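Local coordinates for protein WYL1 (Ruminococcus sp., PDB 6OAW) that is a WYL-domain accessory protein with a modulatory role in the type VI-D CRISPR-Cas system, at residues P11-N16 with D140-L145; D64-A69 with N88-W93; S116-K121 with N154-L159; I228-D231 with Y236-L239. All coordinates share one frame; numbering follows the deposited sequence.

Interaction 1. Residues P11-N16 with D140-L145; sequences PKRDKN and DLYDTL
R13 and D143 form a side-on, two-pronged salt bridge that ties the irregular N-terminal loop 11-16 to helix 139-145. It is a compact example of a loop held to a helix by one ion pair and one phenol. Followed outward from the backbone, the arginine meets the helix at almost every atom. CB comes obliquely to the ring of Y142, 3.7 Å from its CE1. CG is wedged between the backbone N and the carbonyl carbon (chi1 66°), and the chain then runs extended to NE, which carries CD past the same ring, 3.8 Å from Y142 CD1. Past the tyrosine the guanidinium reaches the carboxylate. R13 NE gives its hydrogen to D143 OD1 at 2.9 Å, and R13 NH1 gives one to D143 OD2 at 3.0 Å with a fairly straight N-H...O angle of 155°. Both oxygens are approached on their syn sides, and the two planes are turned only 19° apart, although each bond leaves the guanidinium plane somewhat. Two parallel bonds of this kind restrict rotation of both flat groups. Y19 packs on the arginine and also meets the Y142 ring. A leucine here would probably leave the D143 carboxylate without its positive mate and its two donors, free to turn, with the loop held mainly through Y142. That tyrosine supplies the second tie: its hydroxyl also lies against the pyrrolidine of P11, 3.5 Å from P11 CD, and Y142 OH donates to P11 O at 2.6 Å.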
loop_
_atom_site.group_PDB
_atom_site.type_symbol
_atom_site.label_atom_id
_atom_site.label_comp_id
_atom_site.label_asym_id
_atom_site.label_seq_id
_atom_site.Cartn_x
_atom_site.Cartn_y
_atom_site.Cartn_z
ATOM N N PRO B 11 17.075 -25.555 -20.316
ATOM C CA PRO B 11 16.941 -26.704 -21.203
ATOM C C PRO B 11 16.336 -27.875 -20.415
ATOM O O PRO B 11 16.533 -27.936 -19.206
ATOM C CB PRO B 11 18.377 -26.972 -21.684
ATOM C CG PRO B 11 19.253 -26.435 -20.567
ATOM C CD PRO B 11 18.469 -25.298 -19.928
ATOM N N LYS B 12 15.593 -28.750 -21.101
ATOM C CA LYS B 12 15.038 -29.987 -20.495
ATOM C C LYS B 12 16.248 -30.797 -20.023
ATOM O O LYS B 12 17.247 -30.844 -20.780
ATOM C CB LYS B 12 14.163 -30.755 -21.496
ATOM C CG LYS B 12 13.168 -29.937 -22.309
ATOM N N ARG B 13 16.209 -31.351 -18.808
ATOM C CA ARG B 13 17.344 -32.128 -18.236
ATOM C C ARG B 13 17.226 -33.606 -18.630
ATOM O O ARG B 13 16.083 -34.081 -18.816
ATOM C CB ARG B 13 17.367 -32.002 -16.711
ATOM C CG ARG B 13 16.171 -32.633 -16.018
ATOM C CD ARG B 13 16.158 -32.316 -14.543
ATOM N NE ARG B 13 14.978 -32.873 -13.910
ATOM C CZ ARG B 13 14.820 -34.147 -13.556
ATOM N NH1 ARG B 13 13.700 -34.529 -12.969
ATOM N NH2 ARG B 13 15.752 -35.047 -13.808
ATOM N N ASP B 14 18.356 -34.315 -18.736
ATOM C CA ASP B 14 18.366 -35.800 -18.823
ATOM C C ASP B 14 17.828 -36.315 -17.485
ATOM O O ASP B 14 18.561 -36.192 -16.486
ATOM C CB ASP B 14 19.755 -36.366 -19.151
ATOM N N LYS B 15 16.597 -36.844 -17.464
ATOM C CA LYS B 15 15.954 -37.401 -16.245
ATOM C C LYS B 15 16.628 -38.726 -15.867
ATOM O O LYS B 15 16.369 -39.183 -14.747
ATOM C CB LYS B 15 14.443 -37.573 -16.430
ATOM N N ASN B 16 17.469 -39.305 -16.741
ATOM C CA ASN B 16 18.219 -40.557 -16.459
ATOM C C ASN B 16 19.404 -40.267 -15.521
ATOM O O ASN B 16 19.861 -41.215 -14.846
ATOM C CB ASN B 16 18.672 -41.247 -17.748
ATOM N N ASP B 140 11.629 -29.979 -8.932
ATOM C CA ASP B 140 10.245 -29.630 -9.369
ATOM C C ASP B 140 10.257 -28.261 -10.055
ATOM O O ASP B 140 9.642 -28.153 -11.129
ATOM C CB ASP B 140 9.225 -29.674 -8.227
ATOM C CG ASP B 140 8.885 -31.090 -7.801
ATOM O OD1 ASP B 140 9.192 -32.016 -8.563
ATOM O OD2 ASP B 140 8.358 -31.266 -6.698
ATOM N N LEU B 141 10.955 -27.273 -9.490
ATOM C CA LEU B 141 11.043 -25.919 -10.097
ATOM C C LEU B 141 11.848 -26.013 -11.394
ATOM O O LEU B 141 11.474 -25.344 -12.362
ATOM C CB LEU B 141 11.663 -24.898 -9.140
ATOM C CG LEU B 141 11.700 -23.467 -9.694
ATOM C CD1 LEU B 141 10.309 -22.964 -10.061
ATOM C CD2 LEU B 141 12.336 -22.503 -8.713
ATOM N N TYR B 142 12.904 -26.820 -11.445
ATOM C CA TYR B 142 13.720 -26.954 -12.678
ATOM C C TYR B 142 12.816 -27.411 -13.820
ATOM O O TYR B 142 12.896 -26.815 -14.908
ATOM C CB TYR B 142 14.910 -27.908 -12.529
ATOM C CG TYR B 142 15.810 -27.838 -13.738
ATOM C CD1 TYR B 142 15.527 -28.586 -14.869
ATOM C CD2 TYR B 142 16.854 -26.928 -13.801
ATOM C CE1 TYR B 142 16.307 -28.485 -16.009
ATOM C CE2 TYR B 142 17.630 -26.803 -14.938
ATOM C CZ TYR B 142 17.351 -27.580 -16.045
ATOM O OH TYR B 142 18.109 -27.451 -17.167
ATOM N N ASP B 143 11.991 -28.433 -13.564
ATOM C CA ASP B 143 11.110 -29.072 -14.583
ATOM C C ASP B 143 10.014 -28.083 -15.005
ATOM O O ASP B 143 9.674 -28.101 -16.187
ATOM C CB ASP B 143 10.596 -30.433 -14.101
ATOM C CG ASP B 143 11.695 -31.483 -14.042
ATOM O OD1 ASP B 143 12.730 -31.300 -14.724
ATOM O OD2 ASP B 143 11.525 -32.467 -13.308
ATOM N N THR B 144 9.532 -27.216 -14.114
ATOM C CA THR B 144 8.575 -26.128 -14.477
ATOM C C THR B 144 9.287 -25.108 -15.375
ATOM O O THR B 144 8.736 -24.760 -16.421
ATOM C CB THR B 144 7.955 -25.467 -13.239
ATOM O OG1 THR B 144 7.219 -26.456 -12.522
ATOM C CG2 THR B 144 7.033 -24.319 -13.579
ATOM N N LEU B 145 10.485 -24.664 -14.998
ATOM C CA LEU B 145 11.207 -23.598 -15.738
ATOM C C LEU B 145 11.754 -24.124 -17.070
ATOM O O LEU B 145 12.196 -23.287 -17.885
ATOM C CB LEU B 145 12.334 -23.069 -14.856
ATOM C CG LEU B 145 11.893 -22.299 -13.618
ATOM C CD1 LEU B 145 13.100 -21.926 -12.786
ATOM C CD2 LEU B 145 11.145 -21.045 -13.991
#

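Interaction 2. Residues D64-A69 with N88-W93; sequences DSAYIA and NAFVEW
The ring of F90 lays one face against the backbone of helix 55-71, with Y67 CA and A66 C above that face, both displaced toward its rim. The Y67 contact is a CH-pi interaction: Y67 CA is 4.0 Å from the centroid of the F90 ring, 21° off the ring normal. Nearer the helix N terminus, the methyl A66 CB touches F90 CE2 at 3.5 Å. On the other flank the Y67 ring comes in obliquely, and Y67 CD1 lies 3.7 Å from F90 CE1. Y67 takes this place because its CG is anti to the backbone N (chi1 173°), which lets the ring run out beside F90, its side chain crossing that of the phenylalanine at about a right angle. The phenol end is held by D149, whose carbonyl oxygen is hydrogen-bonded to Y67 OH. Such a contact illustrates how an aromatic ring from a loop can pack directly on a helix where a small residue bares the main chain. F90 also meets F63 and F164 edge-to-face and touches V168, so that the loop leading into helix 92-96 is packed between helix 55-71 and helix 161-172, with E153 of helix 151-156 alongside.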
loop_
_atom_site.group_PDB
_atom_site.type_symbol
_atom_site.label_atom_id
_atom_site.label_comp_id
_atom_site.label_asym_id
_atom_site.label_seq_id
_atom_site.Cartn_x
_atom_site.Cartn_y
_atom_site.Cartn_z
ATOM N N ASP B 64 5.436 -20.957 -6.806
ATOM C CA ASP B 64 4.515 -22.091 -7.075
ATOM C C ASP B 64 3.071 -21.592 -6.993
ATOM O O ASP B 64 2.250 -21.899 -7.913
ATOM C CB ASP B 64 4.734 -23.269 -6.121
ATOM C CG ASP B 64 5.986 -24.078 -6.432
ATOM O OD1 ASP B 64 6.568 -23.861 -7.508
ATOM O OD2 ASP B 64 6.375 -24.900 -5.593
ATOM N N SER B 65 2.761 -20.832 -5.949
ATOM C CA SER B 65 1.407 -20.277 -5.757
ATOM C C SER B 65 1.032 -19.344 -6.906
ATOM O O SER B 65 -0.068 -19.516 -7.468
ATOM C CB SER B 65 1.335 -19.610 -4.425
ATOM O OG SER B 65 1.466 -20.606 -3.436
ATOM N N ALA B 66 1.873 -18.364 -7.211
ATOM C CA ALA B 66 1.580 -17.343 -8.237
ATOM C C ALA B 66 1.422 -18.038 -9.596
ATOM O O ALA B 66 0.527 -17.656 -10.351
ATOM C CB ALA B 66 2.678 -16.311 -8.270
ATOM N N TYR B 67 2.272 -19.024 -9.875
ATOM C CA TYR B 67 2.351 -19.748 -11.163
ATOM C C TYR B 67 1.068 -20.548 -11.381
ATOM O O TYR B 67 0.465 -20.464 -12.475
ATOM C CB TYR B 67 3.557 -20.683 -11.232
ATOM C CG TYR B 67 3.573 -21.553 -12.456
ATOM C CD1 TYR B 67 3.478 -20.978 -13.716
ATOM C CD2 TYR B 67 3.648 -22.942 -12.376
ATOM C CE1 TYR B 67 3.484 -21.752 -14.868
ATOM C CE2 TYR B 67 3.644 -23.733 -13.521
ATOM C CZ TYR B 67 3.566 -23.130 -14.768
ATOM O OH TYR B 67 3.548 -23.849 -15.926
ATOM N N ILE B 68 0.664 -21.333 -10.398
ATOM C CA ILE B 68 -0.501 -22.249 -10.552
ATOM C C ILE B 68 -1.781 -21.406 -10.754
ATOM O O ILE B 68 -2.639 -21.832 -11.559
ATOM C CB ILE B 68 -0.572 -23.221 -9.362
ATOM C CG1 ILE B 68 -1.270 -24.542 -9.694
ATOM C CG2 ILE B 68 -1.187 -22.530 -8.158
ATOM N N ALA B 69 -1.921 -20.242 -10.103
ATOM C CA ALA B 69 -3.099 -19.368 -10.314
ATOM C C ALA B 69 -3.098 -18.877 -11.773
ATOM O O ALA B 69 -4.190 -18.846 -12.417
ATOM C CB ALA B 69 -3.117 -18.219 -9.352
ATOM N N ASN B 88 1.270 -9.571 -12.119
ATOM C CA ASN B 88 1.596 -8.911 -13.401
ATOM C C ASN B 88 2.804 -9.600 -14.049
ATOM O O ASN B 88 2.832 -9.597 -15.267
ATOM C CB ASN B 88 1.775 -7.415 -13.184
ATOM C CG ASN B 88 0.468 -6.761 -12.806
ATOM O OD1 ASN B 88 -0.586 -7.140 -13.321
ATOM N ND2 ASN B 88 0.513 -5.799 -11.900
ATOM N N ALA B 89 3.708 -10.234 -13.291
ATOM C CA ALA B 89 4.908 -10.910 -13.843
ATOM C C ALA B 89 4.526 -12.191 -14.587
ATOM O O ALA B 89 5.304 -12.595 -15.482
ATOM C CB ALA B 89 5.912 -11.223 -12.767
ATOM N N PHE B 90 3.417 -12.826 -14.204
ATOM C CA PHE B 90 2.859 -13.995 -14.927
ATOM C C PHE B 90 1.940 -13.479 -16.047
ATOM O O PHE B 90 1.210 -12.507 -15.850
ATOM C CB PHE B 90 2.193 -14.977 -13.961
ATOM C CG PHE B 90 3.205 -15.765 -13.168
ATOM C CD1 PHE B 90 3.840 -16.881 -13.712
ATOM C CD2 PHE B 90 3.596 -15.337 -11.900
ATOM C CE1 PHE B 90 4.783 -17.591 -12.978
ATOM C CE2 PHE B 90 4.540 -16.043 -11.177
ATOM C CZ PHE B 90 5.123 -17.169 -11.706
ATOM N N VAL B 91 1.998 -14.140 -17.194
ATOM C CA VAL B 91 1.521 -13.577 -18.490
ATOM C C VAL B 91 0.385 -14.448 -19.035
ATOM O O VAL B 91 -0.541 -13.871 -19.579
ATOM C CB VAL B 91 2.661 -13.404 -19.514
ATOM C CG1 VAL B 91 2.202 -12.576 -20.697
ATOM C CG2 VAL B 91 3.906 -12.763 -18.913
ATOM N N GLU B 92 0.433 -15.771 -18.875
ATOM C CA GLU B 92 -0.642 -16.694 -19.325
ATOM C C GLU B 92 -2.039 -16.135 -18.975
ATOM O O GLU B 92 -2.876 -16.030 -19.872
ATOM C CB GLU B 92 -0.428 -18.072 -18.718
ATOM C CG GLU B 92 -1.534 -19.062 -19.048
ATOM C CD GLU B 92 -1.236 -19.985 -20.186
ATOM O OE1 GLU B 92 -1.762 -19.728 -21.307
ATOM O OE2 GLU B 92 -0.486 -20.960 -19.944
ATOM N N TRP B 93 -2.290 -15.775 -17.720
ATOM C CA TRP B 93 -3.632 -15.299 -17.313
ATOM C C TRP B 93 -3.976 -14.037 -18.104
ATOM O O TRP B 93 -5.180 -13.825 -18.359
ATOM C CB TRP B 93 -3.764 -15.085 -15.802
ATOM C CG TRP B 93 -3.032 -13.904 -15.256
ATOM C CD1 TRP B 93 -1.765 -13.904 -14.742
ATOM C CD2 TRP B 93 -3.547 -12.576 -15.049
ATOM N NE1 TRP B 93 -1.439 -12.653 -14.297
ATOM C CE2 TRP B 93 -2.515 -11.821 -14.457
ATOM C CE3 TRP B 93 -4.782 -11.949 -15.287
ATOM C CZ2 TRP B 93 -2.676 -10.476 -14.125
ATOM C CZ3 TRP B 93 -4.940 -10.612 -14.977
ATOM C CH2 TRP B 93 -3.895 -9.882 -14.405
#

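Interaction 3. Residues S116-K121 with N154-L159; sequences SKLSAK and NKVYSL
V156 sets its two methyl groups astride L118 of helix 104-122 because CG1 is anti to the backbone N (chi1 165°) while CG2 lies beside that N. The result is a small apolar contact at the C-terminal end of helix 151-156, which closes in a Schellman motif. L118 CB is 3.9 Å from V156 CG1, and V156 CG2 lies at nearly the same distance from it. S119 has its OG anti to the carbonyl carbon (chi1 -61°), a position that brings the hydroxyl close to its own helix as well as the other one. S119 OG is hydrogen-bonded to I115 O one turn back and also stands 3.2 Å from V156 O; with a single proton for two acceptors, the bond across the contact is not settled. The slender serine lets the backbones come close, S119 CA and V156 CA being only 4.8 Å apart, a general consequence of small residues at helix contacts. On its other side V156 CG1 rests over the centre of the Y157 ring, 3.7 Å above its plane. Helix 151-156 ends just beyond: S158, with positive phi, is the C-prime residue, S158 N bonds weakly to K155 O, and L159 N reaches back to N154 O at 2.7 Å.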
loop_
_atom_site.group_PDB
_atom_site.type_symbol
_atom_site.label_atom_id
_atom_site.label_comp_id
_atom_site.label_asym_id
_atom_site.label_seq_id
_atom_site.Cartn_x
_atom_site.Cartn_y
_atom_site.Cartn_z
ATOM N N SER B 116 4.477 -6.804 -25.985
ATOM C CA SER B 116 5.386 -5.648 -26.180
ATOM C C SER B 116 5.373 -4.716 -24.964
ATOM O O SER B 116 6.433 -4.178 -24.657
ATOM C CB SER B 116 5.085 -4.879 -27.433
ATOM O OG SER B 116 5.684 -3.590 -27.369
ATOM N N LYS B 117 4.223 -4.474 -24.334
ATOM C CA LYS B 117 4.112 -3.494 -23.219
ATOM C C LYS B 117 4.657 -4.150 -21.941
ATOM O O LYS B 117 5.282 -3.432 -21.121
ATOM C CB LYS B 117 2.669 -2.978 -23.132
ATOM C CG LYS B 117 2.200 -2.412 -21.797
ATOM C CD LYS B 117 0.885 -1.595 -21.909
ATOM N N LEU B 118 4.452 -5.453 -21.763
ATOM C CA LEU B 118 5.022 -6.177 -20.600
ATOM C C LEU B 118 6.553 -6.295 -20.765
ATOM O O LEU B 118 7.259 -6.075 -19.781
ATOM C CB LEU B 118 4.330 -7.533 -20.425
ATOM C CG LEU B 118 2.862 -7.468 -19.981
ATOM C CD1 LEU B 118 2.232 -8.849 -19.992
ATOM C CD2 LEU B 118 2.721 -6.814 -18.611
ATOM N N SER B 119 7.055 -6.578 -21.964
ATOM C CA SER B 119 8.504 -6.561 -22.277
ATOM C C SER B 119 9.115 -5.210 -21.895
ATOM O O SER B 119 10.121 -5.205 -21.162
ATOM C CB SER B 119 8.761 -6.878 -23.707
ATOM O OG SER B 119 8.275 -8.178 -23.988
ATOM N N ALA B 120 8.536 -4.108 -22.361
ATOM C CA ALA B 120 9.066 -2.744 -22.123
ATOM C C ALA B 120 9.074 -2.451 -20.620
ATOM O O ALA B 120 10.036 -1.824 -20.170
ATOM C CB ALA B 120 8.290 -1.702 -22.891
ATOM N N LYS B 121 8.062 -2.907 -19.878
ATOM C CA LYS B 121 7.897 -2.600 -18.435
ATOM C C LYS B 121 8.967 -3.301 -17.579
ATOM O O LYS B 121 9.537 -2.611 -16.702
ATOM C CB LYS B 121 6.526 -3.048 -17.935
ATOM C CG LYS B 121 6.211 -2.655 -16.500
ATOM C CD LYS B 121 5.487 -3.729 -15.772
ATOM C CE LYS B 121 4.900 -3.235 -14.473
ATOM N NZ LYS B 121 4.006 -4.250 -13.876
ATOM N N ASN B 154 8.354 -16.717 -21.514
ATOM C CA ASN B 154 9.597 -16.891 -22.323
ATOM C C ASN B 154 9.733 -15.738 -23.335
ATOM O O ASN B 154 10.869 -15.249 -23.534
ATOM C CB ASN B 154 9.638 -18.273 -22.981
ATOM C CG ASN B 154 10.162 -19.333 -22.039
ATOM O OD1 ASN B 154 11.322 -19.288 -21.660
ATOM N ND2 ASN B 154 9.320 -20.272 -21.640
ATOM N N LYS B 155 8.619 -15.292 -23.915
ATOM C CA LYS B 155 8.594 -14.202 -24.921
ATOM C C LYS B 155 8.758 -12.850 -24.228
ATOM O O LYS B 155 9.597 -12.056 -24.672
ATOM C CB LYS B 155 7.294 -14.237 -25.730
ATOM C CG LYS B 155 7.215 -15.298 -26.830
ATOM C CD LYS B 155 5.886 -15.214 -27.574
ATOM C CE LYS B 155 5.625 -16.383 -28.500
ATOM N NZ LYS B 155 5.655 -15.960 -29.914
ATOM N N VAL B 156 8.006 -12.604 -23.155
ATOM C CA VAL B 156 8.052 -11.306 -22.411
ATOM C C VAL B 156 9.457 -11.072 -21.846
ATOM O O VAL B 156 9.922 -9.909 -21.909
ATOM C CB VAL B 156 6.980 -11.239 -21.313
ATOM C CG1 VAL B 156 7.254 -10.101 -20.335
ATOM C CG2 VAL B 156 5.584 -11.073 -21.939
ATOM N N TYR B 157 10.092 -12.111 -21.304
ATOM C CA TYR B 157 11.383 -11.974 -20.565
ATOM C C TYR B 157 12.547 -12.423 -21.471
ATOM O O TYR B 157 13.660 -12.579 -20.946
ATOM C CB TYR B 157 11.287 -12.714 -19.227
ATOM C CG TYR B 157 10.180 -12.205 -18.335
ATOM C CD1 TYR B 157 10.213 -10.918 -17.814
ATOM C CD2 TYR B 157 9.099 -13.004 -18.013
ATOM C CE1 TYR B 157 9.205 -10.431 -16.998
ATOM C CE2 TYR B 157 8.066 -12.527 -17.216
ATOM C CZ TYR B 157 8.130 -11.245 -16.695
ATOM O OH TYR B 157 7.122 -10.772 -15.912
ATOM N N SER B 158 12.300 -12.572 -22.784
ATOM C CA SER B 158 13.290 -12.998 -23.809
ATOM C C SER B 158 14.145 -14.158 -23.278
ATOM O O SER B 158 15.371 -13.998 -23.236
ATOM C CB SER B 158 14.154 -11.830 -24.229
ATOM O OG SER B 158 13.339 -10.738 -24.631
ATOM N N LEU B 159 13.518 -15.248 -22.816
ATOM C CA LEU B 159 14.189 -16.511 -22.388
ATOM C C LEU B 159 15.184 -16.271 -21.234
ATOM O O LEU B 159 16.004 -17.166 -20.994
ATOM C CB LEU B 159 14.912 -17.112 -23.602
ATOM C CG LEU B 159 14.029 -17.353 -24.831
ATOM C CD1 LEU B 159 14.844 -17.491 -26.108
ATOM C CD2 LEU B 159 13.152 -18.575 -24.636
#

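Interaction 4. Residues I228-D231 with Y236-L239; sequences IVSD and YNYL
V229 and Y238 form the hydrogen-bonded pair of an antiparallel beta hairpin, strands 219-230 and 237-243, within the six-stranded sheet that probably belongs to the WYL domain. V229 N donates to Y238 O at 2.8 Å and Y238 N returns a bond to V229 O at 2.7 Å, so the N-H and C=O of each residue are met by those of the other. D231 N continues the ladder to Y236 O at 3.2 Å. At the mouth of the turn a side chain takes over from the backbone: D231 has CG between its backbone N and carbonyl carbon (chi1 56°), which swings OD2 across to accept from Y236 N at 2.8 Å, on the syn side. D231 OD1 serves M235 N inside the turn. On the sheet face shared with I228 and L239, S230 OG donates to N237 OD1 at 3.1 Å from above the carbonyl plane; that oxygen also accepts from R182, while N237 ND2 is taken by E181 and the carbonyl of C178, tying the hairpin to helix 177-184. An alanine in place of D231 would probably leave the amides of Y236 and M235 without their carboxylate acceptor and slacken the turn. One water completes the network, donating to D231 OD2 at 2.5 Å and lying 2.7 Å from Y238 OH.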
loop_
_atom_site.group_PDB
_atom_site.type_symbol
_atom_site.label_atom_id
_atom_site.label_comp_id
_atom_site.label_asym_id
_atom_site.label_seq_id
_atom_site.Cartn_x
_atom_site.Cartn_y
_atom_site.Cartn_z
ATOM N N ILE B 228 -13.574 -17.077 2.685
ATOM C CA ILE B 228 -12.300 -16.406 3.077
ATOM C C ILE B 228 -12.490 -14.906 2.817
ATOM O O ILE B 228 -12.977 -14.563 1.738
ATOM C CB ILE B 228 -11.104 -16.996 2.308
ATOM C CG1 ILE B 228 -10.945 -18.488 2.583
ATOM C CG2 ILE B 228 -9.819 -16.245 2.628
ATOM C CD1 ILE B 228 -9.734 -19.088 1.887
ATOM N N VAL B 229 -12.180 -14.047 3.790
ATOM C CA VAL B 229 -12.269 -12.572 3.594
ATOM C C VAL B 229 -10.997 -11.949 4.135
ATOM O O VAL B 229 -10.340 -12.573 4.971
ATOM C CB VAL B 229 -13.492 -11.951 4.288
ATOM C CG1 VAL B 229 -14.795 -12.542 3.780
ATOM C CG2 VAL B 229 -13.369 -12.068 5.804
ATOM N N SER B 230 -10.709 -10.748 3.663
ATOM C CA SER B 230 -9.716 -9.808 4.235
ATOM C C SER B 230 -10.451 -8.872 5.167
ATOM O O SER B 230 -11.589 -8.533 4.820
ATOM C CB SER B 230 -9.084 -8.971 3.164
ATOM O OG SER B 230 -8.128 -9.720 2.462
ATOM N N ASP B 231 -9.774 -8.337 6.174
ATOM C CA ASP B 231 -10.238 -7.087 6.830
ATOM C C ASP B 231 -10.197 -5.936 5.820
ATOM O O ASP B 231 -9.467 -6.025 4.837
ATOM C CB ASP B 231 -9.416 -6.726 8.069
ATOM C CG ASP B 231 -7.927 -6.611 7.805
ATOM O OD1 ASP B 231 -7.489 -5.551 7.230
ATOM O OD2 ASP B 231 -7.211 -7.581 8.154
ATOM N N TYR B 236 -4.992 -8.901 7.112
ATOM C CA TYR B 236 -5.059 -10.367 7.347
ATOM C C TYR B 236 -6.223 -10.994 6.598
ATOM O O TYR B 236 -7.216 -10.301 6.344
ATOM C CB TYR B 236 -5.141 -10.646 8.853
ATOM C CG TYR B 236 -3.936 -10.130 9.598
ATOM C CD1 TYR B 236 -2.682 -10.693 9.393
ATOM C CD2 TYR B 236 -4.026 -9.007 10.415
ATOM C CE1 TYR B 236 -1.548 -10.191 10.022
ATOM C CE2 TYR B 236 -2.902 -8.490 11.048
ATOM C CZ TYR B 236 -1.665 -9.096 10.870
ATOM O OH TYR B 236 -0.557 -8.592 11.493
ATOM N N ASN B 237 -6.072 -12.272 6.240
ATOM C CA ASN B 237 -7.144 -13.123 5.688
ATOM C C ASN B 237 -7.728 -13.994 6.803
ATOM O O ASN B 237 -6.968 -14.556 7.605
ATOM C CB ASN B 237 -6.652 -13.973 4.523
ATOM C CG ASN B 237 -6.086 -13.119 3.414
ATOM O OD1 ASN B 237 -6.836 -12.543 2.624
ATOM N ND2 ASN B 237 -4.768 -12.987 3.400
ATOM N N TYR B 238 -9.054 -14.140 6.799
ATOM C CA TYR B 238 -9.835 -14.940 7.775
ATOM C C TYR B 238 -10.687 -15.957 7.011
ATOM O O TYR B 238 -11.299 -15.613 5.993
ATOM C CB TYR B 238 -10.711 -14.021 8.627
ATOM C CG TYR B 238 -9.968 -13.030 9.481
ATOM C CD1 TYR B 238 -9.530 -11.839 8.927
ATOM C CD2 TYR B 238 -9.660 -13.285 10.810
ATOM C CE1 TYR B 238 -8.832 -10.909 9.673
ATOM C CE2 TYR B 238 -8.981 -12.347 11.583
ATOM C CZ TYR B 238 -8.544 -11.161 11.007
ATOM O OH TYR B 238 -7.868 -10.183 11.684
ATOM N N LEU B 239 -10.764 -17.188 7.504
ATOM C CA LEU B 239 -11.829 -18.137 7.105
ATOM C C LEU B 239 -13.034 -17.904 8.012
ATOM O O LEU B 239 -12.950 -18.235 9.206
ATOM C CB LEU B 239 -11.346 -19.580 7.227
ATOM C CG LEU B 239 -12.429 -20.615 6.958
ATOM C CD1 LEU B 239 -13.045 -20.420 5.584
ATOM C CD2 LEU B 239 -11.870 -22.021 7.080
HETATM O O HOH W 1 -7.590 -7.680 10.626
#

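How the interactions relate
From the N terminus, interaction 1 closes the longest loop, bringing residues 11-16 back to helix 139-145. Interaction 2 is nested inside it, joining helix 55-71 to the loop before helix 92-96. Interaction 3 opens after interaction 2 has closed and crosses interaction 1, its second segment lying on helix 151-156, the next helix after 139-145. These three share one helical region: T144 CG2 packs on Y67 CE2 at 3.4 Å, linking interactions 1 and 2, while V91 meets both L118 and V156 to join interactions 2 and 3. Interaction 4 follows in series, a local hairpin in the sheet, its centre about 22 Å from that of interaction 2.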